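Local coordinates for protein paenibacillus xanthan lyase (Paenibacillus, PDB 6F2P) that probably removes the terminal mannose from xanthan side chains by beta-elimination, as a multidomain lyase of polysaccharide lyase family 8, at residues T167-A179 and R190-L202. Sequence-based numbering, arbitrary orientation.
With CA (calcium ion), chain F.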
ATOM      1  N   THR A 167      17.200 -12.906 -14.702  1.00 14.97           N
ATOM      2  CA  THR A 167      16.520 -11.844 -13.968  1.00 19.38           C
ATOM      3  C   THR A 167      16.843 -11.922 -12.493  1.00 22.80           C
ATOM      4  O   THR A 167      17.401 -12.916 -12.033  1.00 20.93           O
ATOM      5  CB  THR A 167      14.994 -11.943 -14.111  1.00 17.96           C
ATOM      6  OG1 THR A 167      14.528 -13.124 -13.450  1.00 23.56           O
ATOM      7  CG2 THR A 167      14.594 -12.005 -15.573  1.00 13.04           C
ATOM      8  N   GLY A 168      16.483 -10.866 -11.767  1.00 21.74           N
ATOM      9  CA  GLY A 168      16.675 -10.799 -10.328  1.00 20.44           C
ATOM     10  C   GLY A 168      18.042 -11.229  -9.829  1.00 19.27           C
ATOM     11  O   GLY A 168      19.066 -10.838 -10.386  1.00 20.61           O
ATOM     12  N   ALA A 169      18.057 -12.055  -8.787  1.00 19.71           N
ATOM     13  CA  ALA A 169      19.309 -12.471  -8.162  1.00 24.33           C
ATOM     14  C   ALA A 169      20.211 -13.320  -9.081  1.00 25.26           C
ATOM     15  O   ALA A 169      21.436 -13.268  -8.984  1.00 22.29           O
ATOM     16  CB  ALA A 169      19.035 -13.186  -6.852  1.00 20.46           C
ATOM     17  N   ASN A 170      19.621 -14.095  -9.980  1.00 19.46           N
ATOM     18  CA  ASN A 170      20.442 -14.831 -10.929  1.00 20.86           C
ATOM     19  C   ASN A 170      21.216 -13.877 -11.811  1.00 21.79           C
ATOM     20  O   ASN A 170      22.374 -14.124 -12.165  1.00 16.97           O
ATOM     21  CB  ASN A 170      19.590 -15.743 -11.806  1.00 21.90           C
ATOM     22  CG  ASN A 170      18.985 -16.881 -11.037  1.00 23.95           C
ATOM     23  OD1 ASN A 170      19.521 -17.321 -10.010  1.00 27.21           O
ATOM     24  ND2 ASN A 170      17.863 -17.383 -11.535  1.00 23.75           N
ATOM     25  N   ARG A 171      20.553 -12.784 -12.176  1.00 19.92           N
ATOM     26  CA  ARG A 171      21.156 -11.810 -13.059  1.00 15.75           C
ATOM     27  C   ARG A 171      22.312 -11.133 -12.351  1.00 17.10           C
ATOM     28  O   ARG A 171      23.359 -10.884 -12.950  1.00 15.61           O
ATOM     29  CB  ARG A 171      20.134 -10.776 -13.485  1.00 16.53           C
ATOM     30  CG  ARG A 171      20.712  -9.715 -14.397  1.00 15.11           C
ATOM     31  CD  ARG A 171      19.637  -8.796 -14.944  1.00 14.54           C
ATOM     32  NE  ARG A 171      20.199  -7.955 -15.981  1.00 14.20           N
ATOM     33  CZ  ARG A 171      20.137  -8.232 -17.278  1.00 16.11           C
ATOM     34  NH1 ARG A 171      20.700  -7.409 -18.155  1.00 12.63           N
ATOM     35  NH2 ARG A 171      19.507  -9.324 -17.698  1.00 14.59           N
ATOM     36  N   LEU A 172      22.115 -10.843 -11.071  1.00 16.04           N
ATOM     37  CA  LEU A 172      23.164 -10.256 -10.254  1.00 17.85           C
ATOM     38  C   LEU A 172      24.372 -11.178 -10.221  1.00 21.63           C
ATOM     39  O   LEU A 172      25.505 -10.758 -10.476  1.00 20.31           O
ATOM     40  CB  LEU A 172      22.662 -10.017  -8.835  1.00 17.69           C
ATOM     41  CG  LEU A 172      23.737  -9.613  -7.830  1.00 21.02           C
ATOM     42  CD1 LEU A 172      24.440  -8.350  -8.289  1.00 19.26           C
ATOM     43  CD2 LEU A 172      23.108  -9.404  -6.469  1.00 23.60           C
ATOM     44  N   TRP A 173      24.116 -12.445  -9.917  1.00 20.60           N
ATOM     45  CA  TRP A 173      25.180 -13.427  -9.807  1.00 19.65           C
ATOM     46  C   TRP A 173      25.873 -13.653 -11.134  1.00 16.17           C
ATOM     47  O   TRP A 173      27.086 -13.858 -11.173  1.00 14.97           O
ATOM     48  CB  TRP A 173      24.635 -14.735  -9.266  1.00 25.24           C
ATOM     49  CG  TRP A 173      24.105 -14.572  -7.902  1.00 26.01           C
ATOM     50  CD1 TRP A 173      24.562 -13.714  -6.948  1.00 24.85           C
ATOM     51  CD2 TRP A 173      22.995 -15.263  -7.328  1.00 32.71           C
ATOM     52  NE1 TRP A 173      23.812 -13.833  -5.806  1.00 29.32           N
ATOM     53  CE2 TRP A 173      22.840 -14.779  -6.012  1.00 40.12           C
ATOM     54  CE3 TRP A 173      22.115 -16.252  -7.797  1.00 33.76           C
ATOM     55  CZ2 TRP A 173      21.843 -15.254  -5.153  1.00 41.64           C
ATOM     56  CZ3 TRP A 173      21.119 -16.720  -6.943  1.00 30.68           C
ATOM     57  CH2 TRP A 173      20.994 -16.219  -5.637  1.00 30.92           C
ATOM     58  N   GLU A 174      25.104 -13.634 -12.215  1.00 15.47           N
ATOM     59  CA  GLU A 174      25.690 -13.654 -13.548  1.00 15.13           C
ATOM     60  C   GLU A 174      26.709 -12.531 -13.629  1.00 17.23           C
ATOM     61  O   GLU A 174      27.856 -12.737 -14.042  1.00 16.40           O
ATOM     62  CB  GLU A 174      24.618 -13.439 -14.618  1.00 16.80           C
ATOM     63  CG  GLU A 174      23.815 -14.662 -14.998  1.00 12.81           C
ATOM     64  CD  GLU A 174      22.759 -14.343 -16.043  1.00 20.51           C
ATOM     65  OE1 GLU A 174      21.964 -13.408 -15.826  1.00 23.80           O
ATOM     66  OE2 GLU A 174      22.725 -15.016 -17.090  1.00 25.53           O
ATOM     67  N   SER A 175      26.279 -11.349 -13.195  1.00 14.51           N
ATOM     68  CA  SER A 175      27.074 -10.138 -13.328  1.00 13.42           C
ATOM     69  C   SER A 175      28.322 -10.200 -12.479  1.00 12.15           C
ATOM     70  O   SER A 175      29.392  -9.864 -12.965  1.00 17.36           O
ATOM     71  CB  SER A 175      26.250  -8.888 -12.980  1.00 18.42           C
ATOM     72  OG  SER A 175      25.058  -8.841 -13.742  1.00 12.84           O
ATOM     73  N   GLN A 176      28.192 -10.613 -11.216  1.00 12.64           N
ATOM     74  CA  GLN A 176      29.369 -10.803 -10.359  1.00 17.54           C
ATOM     75  C   GLN A 176      30.368 -11.791 -10.965  1.00 16.13           C
ATOM     76  O   GLN A 176      31.557 -11.512 -11.027  1.00 17.28           O
ATOM     77  CB  GLN A 176      28.977 -11.277  -8.954  1.00 18.04           C
ATOM     78  CG  GLN A 176      28.296 -10.219  -8.097  1.00 27.65           C
ATOM     79  CD  GLN A 176      27.790 -10.763  -6.767  1.00 39.31           C
ATOM     80  OE1 GLN A 176      28.119 -10.236  -5.702  1.00 40.21           O
ATOM     81  NE2 GLN A 176      26.976 -11.819  -6.824  1.00 32.85           N
ATOM     82  N   VAL A 177      29.869 -12.941 -11.408  1.00 14.63           N
ATOM     83  CA  VAL A 177      30.706 -13.994 -11.939  1.00 13.41           C
ATOM     84  C   VAL A 177      31.438 -13.491 -13.161  1.00 16.54           C
ATOM     85  O   VAL A 177      32.652 -13.678 -13.311  1.00 15.65           O
ATOM     86  CB  VAL A 177      29.873 -15.231 -12.314  1.00 13.25           C
ATOM     87  CG1 VAL A 177      30.631 -16.102 -13.274  1.00 11.47           C
ATOM     88  CG2 VAL A 177      29.523 -16.023 -11.057  1.00 16.66           C
ATOM     89  N   ILE A 178      30.690 -12.821 -14.023  1.00 17.03           N
ATOM     90  CA  ILE A 178      31.253 -12.288 -15.254  1.00 17.23           C
ATOM     91  C   ILE A 178      32.270 -11.185 -14.977  1.00 15.79           C
ATOM     92  O   ILE A 178      33.352 -11.168 -15.557  1.00 18.43           O
ATOM     93  CB  ILE A 178      30.145 -11.823 -16.202  1.00 14.74           C
ATOM     94  CG1 ILE A 178      29.518 -13.048 -16.858  1.00 15.61           C
ATOM     95  CG2 ILE A 178      30.686 -10.876 -17.242  1.00 15.19           C
ATOM     96  CD1 ILE A 178      28.283 -12.757 -17.640  1.00 22.52           C
ATOM     97  N   ALA A 179      31.940 -10.287 -14.061  1.00 16.31           N
ATOM     98  CA  ALA A 179      32.846  -9.211 -13.699  1.00 13.04           C
ATOM     99  C   ALA A 179      34.132  -9.740 -13.083  1.00 15.64           C
ATOM    100  O   ALA A 179      35.221  -9.290 -13.425  1.00 19.21           O
ATOM    101  CB  ALA A 179      32.164  -8.261 -12.742  1.00 18.00           C
ATOM    102  N   ARG A 190      34.844  -8.147 -20.896  1.00 20.24           N
ATOM    103  CA  ARG A 190      34.143  -9.056 -20.002  1.00 19.76           C
ATOM    104  C   ARG A 190      33.760  -8.339 -18.707  1.00 16.01           C
ATOM    105  O   ARG A 190      32.645  -8.513 -18.208  1.00 17.32           O
ATOM    106  CB  ARG A 190      35.001 -10.304 -19.739  1.00 18.88           C
ATOM    107  CG  ARG A 190      34.467 -11.267 -18.702  1.00 15.97           C
ATOM    108  CD  ARG A 190      33.746 -12.451 -19.305  1.00 19.43           C
ATOM    109  NE  ARG A 190      33.552 -13.494 -18.298  1.00 20.29           N
ATOM    110  CZ  ARG A 190      32.667 -14.483 -18.390  1.00 19.88           C
ATOM    111  NH1 ARG A 190      31.872 -14.577 -19.451  1.00 16.94           N
ATOM    112  NH2 ARG A 190      32.577 -15.378 -17.413  1.00 17.00           N
ATOM    113  N   VAL A 191      34.663  -7.515 -18.175  1.00 13.28           N
ATOM    114  CA  VAL A 191      34.344  -6.731 -16.982  1.00 17.05           C
ATOM    115  C   VAL A 191      33.214  -5.738 -17.261  1.00 21.12           C
ATOM    116  O   VAL A 191      32.322  -5.524 -16.430  1.00 15.49           O
ATOM    117  CB  VAL A 191      35.552  -5.938 -16.467  1.00 15.12           C
ATOM    118  CG1 VAL A 191      35.209  -5.250 -15.157  1.00 11.41           C
ATOM    119  CG2 VAL A 191      36.750  -6.851 -16.284  1.00 15.31           C
ATOM    120  N   ALA A 192      33.251  -5.128 -18.437  1.00 18.46           N
ATOM    121  CA  ALA A 192      32.243  -4.140 -18.776  1.00 18.47           C
ATOM    122  C   ALA A 192      30.882  -4.815 -18.873  1.00 21.25           C
ATOM    123  O   ALA A 192      29.863  -4.246 -18.458  1.00 18.25           O
ATOM    124  CB  ALA A 192      32.600  -3.428 -20.070  1.00 16.78           C
ATOM    125  N   ALA A 193      30.867  -6.038 -19.401  1.00 20.54           N
ATOM    126  CA  ALA A 193      29.619  -6.786 -19.511  1.00 19.23           C
ATOM    127  C   ALA A 193      29.119  -7.088 -18.110  1.00 16.98           C
ATOM    128  O   ALA A 193      27.915  -7.084 -17.854  1.00 14.11           O
ATOM    129  CB  ALA A 193      29.806  -8.069 -20.317  1.00  9.10           C
ATOM    130  N   GLY A 194      30.054  -7.328 -17.198  1.00 15.26           N
ATOM    131  CA  GLY A 194      29.697  -7.569 -15.813  1.00 14.47           C
ATOM    132  C   GLY A 194      29.046  -6.344 -15.208  1.00 16.68           C
ATOM    133  O   GLY A 194      27.966  -6.429 -14.627  1.00 18.93           O
ATOM    134  N   ARG A 195      29.715  -5.202 -15.350  1.00 20.42           N
ATOM    135  CA  ARG A 195      29.202  -3.927 -14.867  1.00 15.73           C
ATOM    136  C   ARG A 195      27.807  -3.650 -15.414  1.00 16.28           C
ATOM    137  O   ARG A 195      26.921  -3.220 -14.678  1.00 17.52           O
ATOM    138  CB  ARG A 195      30.149  -2.792 -15.263  1.00 15.94           C
ATOM    139  CG  ARG A 195      29.619  -1.390 -14.968  1.00 19.41           C
ATOM    140  CD  ARG A 195      30.172  -0.359 -15.954  1.00 18.51           C
ATOM    141  NE  ARG A 195      29.857  -0.703 -17.340  1.00 15.51           N
ATOM    142  CZ  ARG A 195      30.609  -0.368 -18.386  1.00 15.67           C
ATOM    143  NH1 ARG A 195      31.723   0.333 -18.212  1.00 13.73           N
ATOM    144  NH2 ARG A 195      30.247  -0.739 -19.610  1.00 12.12           N
ATOM    145  N   ASP A 196      27.605  -3.912 -16.700  1.00 13.02           N
ATOM    146  CA  ASP A 196      26.345  -3.561 -17.341  1.00 12.80           C
ATOM    147  C   ASP A 196      25.196  -4.463 -16.902  1.00 21.19           C
ATOM    148  O   ASP A 196      24.025  -4.082 -17.000  1.00 22.69           O
ATOM    149  CB  ASP A 196      26.473  -3.584 -18.869  1.00 14.29           C
ATOM    150  CG  ASP A 196      27.404  -2.498 -19.403  1.00 21.79           C
ATOM    151  OD1 ASP A 196      27.541  -1.439 -18.752  1.00 16.76           O
ATOM    152  OD2 ASP A 196      28.003  -2.711 -20.479  1.00 32.47           O
ATOM    153  N   GLY A 197      25.525  -5.652 -16.413  1.00 15.80           N
ATOM    154  CA  GLY A 197      24.509  -6.633 -16.085  1.00 11.79           C
ATOM    155  C   GLY A 197      23.560  -6.202 -14.981  1.00 14.67           C
ATOM    156  O   GLY A 197      22.390  -6.603 -14.973  1.00 17.87           O
ATOM    157  N   ILE A 198      24.038  -5.381 -14.050  1.00 10.16           N
ATOM    158  CA  ILE A 198      23.194  -4.984 -12.926  1.00 12.43           C
ATOM    159  C   ILE A 198      22.233  -3.809 -13.192  1.00 19.30           C
ATOM    160  O   ILE A 198      21.329  -3.561 -12.388  1.00 20.54           O
ATOM    161  CB  ILE A 198      24.023  -4.662 -11.672  1.00 12.83           C
ATOM    162  CG1 ILE A 198      24.861  -3.406 -11.888  1.00 10.68           C
ATOM    163  CG2 ILE A 198      24.882  -5.856 -11.276  1.00 14.85           C
ATOM    164  CD1 ILE A 198      25.429  -2.841 -10.600  1.00 13.35           C
ATOM    165  N   SER A 199      22.416  -3.088 -14.298  1.00 14.93           N
ATOM    166  CA  SER A 199      21.579  -1.909 -14.565  1.00 20.22           C
ATOM    167  C   SER A 199      20.085  -2.234 -14.544  1.00 18.81           C
ATOM    168  O   SER A 199      19.297  -1.526 -13.917  1.00 19.26           O
ATOM    169  CB  SER A 199      21.964  -1.226 -15.881  1.00 17.21           C
ATOM    170  OG  SER A 199      23.263  -0.661 -15.800  1.00 19.00           O
ATOM    171  N   ALA A 200      19.704  -3.327 -15.192  1.00 16.72           N
ATOM    172  CA  ALA A 200      18.303  -3.725 -15.232  1.00 14.84           C
ATOM    173  C   ALA A 200      17.707  -3.991 -13.848  1.00 16.88           C
ATOM    174  O   ALA A 200      16.494  -4.049 -13.712  1.00 22.23           O
ATOM    175  CB  ALA A 200      18.121  -4.933 -16.134  1.00 10.27           C
ATOM    176  N   LEU A 201      18.555  -4.143 -12.831  1.00 16.91           N
ATOM    177  CA  LEU A 201      18.099  -4.388 -11.457  1.00 17.66           C
ATOM    178  C   LEU A 201      17.884  -3.106 -10.661  1.00 16.53           C
ATOM    179  O   LEU A 201      17.361  -3.136  -9.547  1.00 17.85           O
ATOM    180  CB  LEU A 201      19.133  -5.223 -10.694  1.00 16.06           C
ATOM    181  CG  LEU A 201      19.458  -6.628 -11.171  1.00 16.09           C
ATOM    182  CD1 LEU A 201      20.598  -7.181 -10.341  1.00 16.92           C
ATOM    183  CD2 LEU A 201      18.238  -7.516 -11.071  1.00 18.73           C
ATOM    184  N   LEU A 202      18.332  -1.989 -11.214  1.00 17.78           N
ATOM    185  CA  LEU A 202      18.325  -0.720 -10.491  1.00 15.41           C
ATOM    186  C   LEU A 202      17.010   0.094 -10.435  1.00 14.60           C
ATOM    187  O   LEU A 202      16.719   0.692  -9.405  1.00 18.63           O
ATOM    188  CB  LEU A 202      19.472   0.169 -10.983  1.00 16.59           C
ATOM    189  CG  LEU A 202      20.891  -0.398 -10.848  1.00 19.64           C
ATOM    190  CD1 LEU A 202      21.907   0.603 -11.356  1.00 17.57           C
ATOM    191  CD2 LEU A 202      21.207  -0.785  -9.413  1.00 14.47           C
TER
HETATM  192 CA    CA F1105      24.386 -16.503 -18.189  1.00 16.74          CA
HETATM  193  O   HOH W   1      21.379  -4.669 -16.853  1.00 16.05           O
HETATM  194  O   HOH W   2      24.903 -16.751 -20.584  1.00 13.74           O
HETATM  195  O   HOH W   3      23.307 -17.788 -16.268  1.00 16.79           O
HETATM  196  O   HOH W   4      24.902 -18.874 -18.582  1.00 12.09           O
HETATM  197  O   HOH W   5      22.506 -17.365 -19.228  1.00 14.57           O
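Arg-171 reaches across from helix 168-184 to the backbone of the partner segment at Gly-197: with CG anti to the backbone N (chi1 179°) and the chain straight to NE, NE donates to Gly-197 O at 2.8 Å. That oxygen lies 27° out of the guanidinium plane, and the N-H...O angle of 137° marks a bent bond. Ala-200 CB packs over one guanidinium face. Water 1 accepts from Arg-171 NH1 and Ala-200 N and donates to Asp-196 O, while Arg-171 NH2 donates to Met-166 O. A leucine in place of Arg-171 would probably leave Gly-197 O without its direct side-chain donor and this water without one of its anchors.

The axes run nearly antiparallel, 7.5 Å apart, and glycines permit this spacing: a CB on Gly-194 would collide with Ala-179 CB, one on Gly-197 with Ser-175 OG. That hydroxyl turns back to its own helix, donating to Arg-171 O at 2.8 Å.

Ile-178 CG1 lies over one face of the Arg-190 guanidinium, 3.8 Å from CZ, the side chains crossing at about a right angle; Arg-190 NH2 binds Ser-181 OG. Leu-172 CD1 meets Ile-198 CG2 at a slant, 3.9 Å away, and Leu-201 lays CD1 against Leu-172 CB at 3.8 Å and CD2 against Gly-168.

Glu-174, taking no part in this packing, binds calcium through OE2 with Gln-161 and Ser-163. The chemistry implies a helical hairpin of the alpha-helical domain, packed closely at Gly-194 and Gly-197 through mainly nonpolar contacts, with one direct hydrogen bond and a bridging water at its Arg-171 end.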